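Local coordinates for protein proline dehydrogenase (Bradyrhizobium japonicum USDA 110, PDB 3HAZ) that probably oxidizes proline to glutamate in two steps, with an FAD-dependent proline dehydrogenase and an NAD-dependent aldehyde dehydrogenase joined in one chain, at residues Leu311-Tyr316 / Asp325-Leu330; Val340-Gly345 / Ser381-Leu386. All blocks are in the same frame, centred on the assembly; numbering follows the deposited sequence.

Contact 1 of 2, residues Leu311-Tyr316 / Asp325-Leu330; sequences LAIQAY and DYVDAL. With FAD (flavin-adenine dinucleotide), chain C.
Val327 of helix 320-333 meets Leu311 and Ile313 of strand 309-314. Its methyl CG2 does most of the touching. Leu311 CD2 lies 3.8 Å from Val327 CG2, and Leu311 CD1 also comes near the same methyl. CG1 of Val327 takes part as well, against Leu311 CD2. The two side chains slide past each other in opposite directions and meet through their methyl groups. Leu311 has CG between the backbone N and the carbonyl carbon (chi1 85°), and both its end methyls reach the valine. Ile313 arrives from two residues further along the strand. It uses the end of its longer branch, with CD1 4.1 Å from Val327 CG2. Its CG1 stands beside the backbone N (chi1 -58°), and the chain then runs out extended to CD1. Leu291 and Ile294 of helix 287-298 also pack on Leu311, and Leu338 packs on Val327.

Ala312, Gln314 and Tyr316 face the cofactor instead. Ala312 CB is 3.6 Å from FAD O4. Gln314 bends at chi2 and gives a nearly straight hydrogen bond, with NE2 2.6 Å from FAD O2 and an N-H...O angle of 173°. Its OE1 is bonded to Gln317 NE2, and NE2 also bonds the carbonyl O of Glu282, which together fix the turn of the amide. The Tyr316 ring lies obliquely by the ribose, with CD2 3.1 Å from FAD O2B. Its hydroxyl is bonded to Tyr347 N.

The strand thus turns Leu311 and Ile313 to the helix and Ala312 and Gln314 to the flavin, as in a TIM-type barrel. Across to the helix the chemistry is purely apolar. On the flavin side, an amide N-H on O2 would probably help stabilise negative charge on the pyrimidine end of the reduced flavin.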
# COMPACT_ATOMS: atom_id res chain seq x y z
N LEU A 311 -51.36 -1.09 22.93
CA LEU A 311 -50.24 -1.93 22.52
C LEU A 311 -49.02 -1.06 22.24
O LEU A 311 -49.14 0.16 22.04
CB LEU A 311 -50.58 -2.70 21.26
CG LEU A 311 -50.35 -1.94 19.95
CD1 LEU A 311 -50.38 -2.90 18.76
CD2 LEU A 311 -51.37 -0.83 19.77
N ALA A 312 -47.86 -1.70 22.23
CA ALA A 312 -46.62 -1.02 21.86
C ALA A 312 -46.35 -1.23 20.38
O ALA A 312 -46.70 -2.28 19.82
CB ALA A 312 -45.46 -1.54 22.69
N ILE A 313 -45.74 -0.23 19.75
CA ILE A 313 -45.33 -0.30 18.35
C ILE A 313 -43.87 0.14 18.25
O ILE A 313 -43.49 1.20 18.75
CB ILE A 313 -46.19 0.62 17.46
CG1 ILE A 313 -47.68 0.24 17.58
CG2 ILE A 313 -45.74 0.54 16.01
CD1 ILE A 313 -48.61 1.27 16.97
N GLN A 314 -43.05 -0.69 17.60
CA GLN A 314 -41.61 -0.46 17.53
C GLN A 314 -41.22 0.31 16.26
O GLN A 314 -41.33 -0.20 15.14
CB GLN A 314 -40.86 -1.80 17.56
CG GLN A 314 -41.13 -2.66 18.79
CD GLN A 314 -41.15 -4.15 18.46
OE1 GLN A 314 -41.73 -4.55 17.45
NE2 GLN A 314 -40.52 -4.96 19.30
N ALA A 315 -40.75 1.53 16.45
CA ALA A 315 -40.39 2.39 15.34
C ALA A 315 -39.12 1.93 14.62
O ALA A 315 -38.84 2.39 13.52
CB ALA A 315 -40.24 3.84 15.81
N TYR A 316 -38.34 1.04 15.23
CA TYR A 316 -37.14 0.57 14.54
C TYR A 316 -37.49 -0.40 13.41
O TYR A 316 -36.63 -0.77 12.62
CB TYR A 316 -36.07 0.03 15.50
CG TYR A 316 -36.29 -1.34 16.13
CD1 TYR A 316 -37.51 -2.01 16.04
CD2 TYR A 316 -35.26 -1.95 16.85
CE1 TYR A 316 -37.68 -3.27 16.64
CE2 TYR A 316 -35.42 -3.19 17.46
CZ TYR A 316 -36.64 -3.85 17.35
OH TYR A 316 -36.79 -5.09 17.95
N ASP A 325 -51.34 2.73 11.09
CA ASP A 325 -52.54 2.80 10.25
C ASP A 325 -53.53 1.71 10.65
O ASP A 325 -54.73 1.95 10.74
CB ASP A 325 -52.19 2.63 8.77
CG ASP A 325 -51.40 3.80 8.21
OD1 ASP A 325 -51.46 4.91 8.78
OD2 ASP A 325 -50.74 3.62 7.17
N TYR A 326 -53.01 0.51 10.86
CA TYR A 326 -53.82 -0.65 11.21
C TYR A 326 -54.49 -0.47 12.56
O TYR A 326 -55.68 -0.76 12.73
CB TYR A 326 -52.95 -1.92 11.21
CG TYR A 326 -53.68 -3.18 11.63
CD1 TYR A 326 -54.40 -3.94 10.71
CD2 TYR A 326 -53.65 -3.61 12.95
CE1 TYR A 326 -55.06 -5.09 11.09
CE2 TYR A 326 -54.31 -4.75 13.34
CZ TYR A 326 -55.02 -5.49 12.41
OH TYR A 326 -55.68 -6.63 12.81
N VAL A 327 -53.73 0.02 13.53
CA VAL A 327 -54.24 0.23 14.87
C VAL A 327 -55.34 1.30 14.86
O VAL A 327 -56.36 1.15 15.53
CB VAL A 327 -53.12 0.61 15.87
CG1 VAL A 327 -53.72 1.01 17.21
CG2 VAL A 327 -52.17 -0.57 16.04
N ASP A 328 -55.13 2.37 14.10
CA ASP A 328 -56.14 3.42 14.00
C ASP A 328 -57.44 2.90 13.38
O ASP A 328 -58.52 3.19 13.87
CB ASP A 328 -55.62 4.61 13.19
CG ASP A 328 -56.57 5.80 13.25
OD1 ASP A 328 -56.92 6.22 14.38
OD2 ASP A 328 -56.98 6.31 12.18
N ALA A 329 -57.32 2.13 12.30
CA ALA A 329 -58.49 1.56 11.64
C ALA A 329 -59.23 0.63 12.59
O ALA A 329 -60.46 0.57 12.61
CB ALA A 329 -58.07 0.82 10.39
N LEU A 330 -58.46 -0.11 13.38
CA LEU A 330 -59.00 -1.00 14.39
C LEU A 330 -59.83 -0.18 15.38
O LEU A 330 -60.96 -0.53 15.72
CB LEU A 330 -57.85 -1.69 15.12
CG LEU A 330 -57.95 -3.16 15.52
CD1 LEU A 330 -58.62 -3.98 14.44
CD2 LEU A 330 -56.56 -3.69 15.83
PA FAD C . -31.76 5.53 22.28
O1A FAD C . -30.23 5.42 22.83
O2A FAD C . -32.06 6.83 21.68
O5B FAD C . -31.98 4.39 21.14
C5B FAD C . -31.63 3.07 21.45
C4B FAD C . -32.18 2.12 20.38
O4B FAD C . -32.12 2.52 18.90
C3B FAD C . -32.39 0.73 20.49
O3B FAD C . -33.00 0.22 21.66
C2B FAD C . -32.87 0.33 19.12
O2B FAD C . -34.26 0.10 18.96
C1B FAD C . -32.27 1.32 18.18
N9A FAD C . -30.99 1.01 17.59
C8A FAD C . -29.76 0.85 18.22
N7A FAD C . -28.82 0.62 17.25
C5A FAD C . -29.48 0.64 16.00
C6A FAD C . -28.99 0.45 14.59
N6A FAD C . -27.59 0.18 14.32
N1A FAD C . -29.83 0.53 13.58
C2A FAD C . -31.20 0.80 13.81
N3A FAD C . -31.67 0.98 15.16
C4A FAD C . -30.79 0.90 16.21
N1 FAD C . -39.24 -2.24 23.03
C2 FAD C . -39.86 -3.28 22.37
O2 FAD C . -39.22 -3.87 21.30
N3 FAD C . -41.13 -3.77 22.83
C4 FAD C . -41.73 -3.20 23.91
O4 FAD C . -43.00 -3.63 24.32
C4X FAD C . -41.10 -2.11 24.61
N5 FAD C . -41.75 -1.47 25.79
C5X FAD C . -41.10 -0.41 26.46
C6 FAD C . -41.74 0.21 27.63
C7 FAD C . -41.10 1.28 28.30
C7M FAD C . -41.76 1.89 29.52
C8 FAD C . -39.79 1.78 27.82
C8M FAD C . -39.06 2.93 28.52
C9 FAD C . -39.18 1.18 26.70
C9A FAD C . -39.84 0.06 26.00
N10 FAD C . -39.21 -0.56 24.84
C10 FAD C . -39.88 -1.65 24.16
C1' FAD C . -37.98 -0.00 24.20
C2' FAD C . -36.63 -0.59 24.69
O2' FAD C . -36.82 -1.30 25.91
C3' FAD C . -35.60 0.54 24.81
O3' FAD C . -35.83 1.29 26.00
C4' FAD C . -35.62 1.53 23.58
O4' FAD C . -35.64 0.96 22.32
C5' FAD C . -34.55 2.64 23.71
O5' FAD C . -34.88 3.81 22.97
P FAD C . -34.33 5.26 23.55
O1P FAD C . -34.94 6.50 22.62
O2P FAD C . -34.71 5.40 24.97
O3P FAD C . -32.70 5.18 23.56

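Contact 2 of 2, residues Val340-Gly345 / Ser381-Leu386; sequences VRLVKG and SKLLAL. With FAD (flavin-adenine dinucleotide), chain C.
Apolar contact joins Val340 and Leu342 of strand 338-343 to a single residue, Leu383 of helix 369-384. Each methyl of the leucine has its own partner. Leu383 CD1 sits 3.9 Å from Leu342 CB and also nears both end methyls of Leu342. Leu383 CD2 is 4.1 Å from Val340 CG1. The leucine side chain crosses each of the other two at a slant. Leu383 CG stands beside its backbone N (chi1 -77°), and the fork of its methyls spans the two strand residues.

Contact with the flavin ring comes from the other side of the strand. Val343 lies against the isoalloxazine where its central and pyrimidine rings join, with CG2 3.5 Å from FAD N1 and CG1 near N10. The Arg341 guanidinium has FAD C6 over one face, offset toward its rim, while FAD O4 lies in plane at its edge. In a close polar approach, Arg341 NH1 comes 3.1 Å from FAD N5. Asp280 forms a salt bridge with the guanidinium, and Ser237, Gln418 and Tyr443 hydrogen-bond to it; together they fix its rotation.

Polar bonds follow just past the end of the strand. The extended Lys344 chain carries NZ 2.9 Å from FAD O2A and makes a weak bond to O1P. A salt bridge to Asp373 probably offsets part of its charge. Gly345 N donates to FAD O4' at 3.0 Å, and Gly345 O accepts from the ribose hydroxyls, with FAD O2B 2.6 Å away. At the backbone angles of Gly345 (phi 152°) a side chain would run into the carbonyl O of Lys344.

Strand 338-343 lies between parallel strands 309-314 and 390-395 in the proline dehydrogenase barrel. Helix 369-384 covers its outer side, where Cys379 and Ala380 also pack on Leu342. Ile390 touches both Val340 and Leu383, and helix 320-333 borders Lys382 and Leu386.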
# COMPACT_ATOMS: atom_id res chain seq x y z
N VAL A 340 -51.61 4.08 23.01
CA VAL A 340 -50.64 3.43 22.14
C VAL A 340 -49.22 3.86 22.47
O VAL A 340 -48.89 5.04 22.39
CB VAL A 340 -50.94 3.76 20.67
CG1 VAL A 340 -49.95 3.07 19.76
CG2 VAL A 340 -52.37 3.37 20.33
N ARG A 341 -48.39 2.90 22.85
CA ARG A 341 -47.01 3.18 23.22
C ARG A 341 -46.07 3.08 22.03
O ARG A 341 -46.00 2.05 21.36
CB ARG A 341 -46.53 2.20 24.30
CG ARG A 341 -45.11 2.50 24.77
CD ARG A 341 -44.48 1.30 25.44
NE ARG A 341 -45.20 0.92 26.65
CZ ARG A 341 -45.34 -0.34 27.04
NH1 ARG A 341 -44.82 -1.33 26.32
NH2 ARG A 341 -46.01 -0.61 28.15
N LEU A 342 -45.35 4.16 21.77
CA LEU A 342 -44.34 4.16 20.72
C LEU A 342 -42.96 3.99 21.35
O LEU A 342 -42.58 4.74 22.23
CB LEU A 342 -44.39 5.45 19.91
CG LEU A 342 -43.51 5.48 18.66
CD1 LEU A 342 -44.06 4.52 17.59
CD2 LEU A 342 -43.40 6.91 18.12
N VAL A 343 -42.24 2.98 20.88
CA VAL A 343 -40.89 2.70 21.37
C VAL A 343 -40.00 2.56 20.15
O VAL A 343 -40.48 2.42 19.02
CB VAL A 343 -40.83 1.37 22.13
CG1 VAL A 343 -41.89 1.31 23.23
CG2 VAL A 343 -40.99 0.20 21.16
N LYS A 344 -38.69 2.57 20.36
CA LYS A 344 -37.78 2.28 19.27
C LYS A 344 -37.71 0.76 19.04
O LYS A 344 -38.14 0.28 17.99
CB LYS A 344 -36.43 2.94 19.50
CG LYS A 344 -36.54 4.47 19.37
CD LYS A 344 -35.28 5.24 19.77
CE LYS A 344 -35.60 6.74 19.77
NZ LYS A 344 -34.43 7.59 20.15
N GLY A 345 -37.24 0.01 20.03
CA GLY A 345 -37.25 -1.44 19.91
C GLY A 345 -36.16 -2.15 20.68
O GLY A 345 -35.00 -1.73 20.67
N SER A 381 -45.13 11.98 15.09
CA SER A 381 -45.92 13.00 14.42
C SER A 381 -47.25 12.40 13.98
O SER A 381 -48.31 12.99 14.16
CB SER A 381 -45.15 13.54 13.21
OG SER A 381 -45.92 14.49 12.50
N LYS A 382 -47.18 11.20 13.40
CA LYS A 382 -48.36 10.48 12.95
C LYS A 382 -49.33 10.24 14.10
O LYS A 382 -50.52 10.51 13.99
CB LYS A 382 -47.92 9.15 12.35
CG LYS A 382 -48.89 8.49 11.40
CD LYS A 382 -48.20 7.32 10.71
CE LYS A 382 -49.19 6.42 9.99
NZ LYS A 382 -49.84 7.12 8.86
N LEU A 383 -48.82 9.73 15.22
CA LEU A 383 -49.67 9.42 16.36
C LEU A 383 -50.31 10.67 16.96
O LEU A 383 -51.47 10.65 17.36
CB LEU A 383 -48.89 8.66 17.43
CG LEU A 383 -48.67 7.17 17.14
CD1 LEU A 383 -47.56 6.62 18.03
CD2 LEU A 383 -49.97 6.38 17.31
N LEU A 384 -49.56 11.77 17.02
CA LEU A 384 -50.08 13.00 17.60
C LEU A 384 -51.30 13.49 16.83
O LEU A 384 -52.23 14.04 17.42
CB LEU A 384 -49.00 14.08 17.64
CG LEU A 384 -47.92 13.89 18.70
CD1 LEU A 384 -46.75 14.84 18.47
CD2 LEU A 384 -48.49 14.05 20.11
N ALA A 385 -51.29 13.29 15.52
CA ALA A 385 -52.40 13.74 14.67
C ALA A 385 -53.59 12.80 14.76
O ALA A 385 -54.64 13.08 14.18
CB ALA A 385 -51.93 13.90 13.23
N LEU A 386 -53.43 11.69 15.48
CA LEU A 386 -54.52 10.73 15.67
C LEU A 386 -55.25 10.94 17.01
O LEU A 386 -56.22 10.24 17.32
CB LEU A 386 -54.00 9.28 15.55
CG LEU A 386 -53.49 8.87 14.15
CD1 LEU A 386 -52.93 7.45 14.15
CD2 LEU A 386 -54.59 9.02 13.11
PA FAD C . -31.76 5.53 22.28
O1A FAD C . -30.23 5.42 22.83
O2A FAD C . -32.06 6.83 21.68
O5B FAD C . -31.98 4.39 21.14
C5B FAD C . -31.63 3.07 21.45
C4B FAD C . -32.18 2.12 20.38
O4B FAD C . -32.12 2.52 18.90
C3B FAD C . -32.39 0.73 20.49
O3B FAD C . -33.00 0.22 21.66
C2B FAD C . -32.87 0.33 19.12
O2B FAD C . -34.26 0.10 18.96
C1B FAD C . -32.27 1.32 18.18
N9A FAD C . -30.99 1.01 17.59
C8A FAD C . -29.76 0.85 18.22
N7A FAD C . -28.82 0.62 17.25
C5A FAD C . -29.48 0.64 16.00
C6A FAD C . -28.99 0.45 14.59
N6A FAD C . -27.59 0.18 14.32
N1A FAD C . -29.83 0.53 13.58
C2A FAD C . -31.20 0.80 13.81
N3A FAD C . -31.67 0.98 15.16
C4A FAD C . -30.79 0.90 16.21
N1 FAD C . -39.24 -2.24 23.03
C2 FAD C . -39.86 -3.28 22.37
O2 FAD C . -39.22 -3.87 21.30
N3 FAD C . -41.13 -3.77 22.83
C4 FAD C . -41.73 -3.20 23.91
O4 FAD C . -43.00 -3.63 24.32
C4X FAD C . -41.10 -2.11 24.61
N5 FAD C . -41.75 -1.47 25.79
C5X FAD C . -41.10 -0.41 26.46
C6 FAD C . -41.74 0.21 27.63
C7 FAD C . -41.10 1.28 28.30
C7M FAD C . -41.76 1.89 29.52
C8 FAD C . -39.79 1.78 27.82
C8M FAD C . -39.06 2.93 28.52
C9 FAD C . -39.18 1.18 26.70
C9A FAD C . -39.84 0.06 26.00
N10 FAD C . -39.21 -0.56 24.84
C10 FAD C . -39.88 -1.65 24.16
C1' FAD C . -37.98 -0.00 24.20
C2' FAD C . -36.63 -0.59 24.69
O2' FAD C . -36.82 -1.30 25.91
C3' FAD C . -35.60 0.54 24.81
O3' FAD C . -35.83 1.29 26.00
C4' FAD C . -35.62 1.53 23.58
O4' FAD C . -35.64 0.96 22.32
C5' FAD C . -34.55 2.64 23.71
O5' FAD C . -34.88 3.81 22.97
P FAD C . -34.33 5.26 23.55
O1P FAD C . -34.94 6.50 22.62
O2P FAD C . -34.71 5.40 24.97
O3P FAD C . -32.70 5.18 23.56

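In the fold
Contacts 1 and 2 lie next to each other on the proline dehydrogenase barrel, with centres about 8 Å apart. Strands 309-314 and 338-343 are parallel neighbours in the sheet, and helix 320-333 is the crossover between them. A probable hydrogen bond ties them near their ends, Ala315 N to Val343 O at 2.7 Å. Helices 320-333 and 369-384 are joined too: Asp325 OD1 and Lys382 NZ form a salt bridge of 2.7 Å. Near the cofactor, Tyr316 CE2 packs 3.5 Å from Gly345 C. Both segments reach FAD: 311-316 and 340-345 meet the flavin, Tyr316 lies beside the ribose that Gly345 bonds, and Lys344 reaches the phosphates.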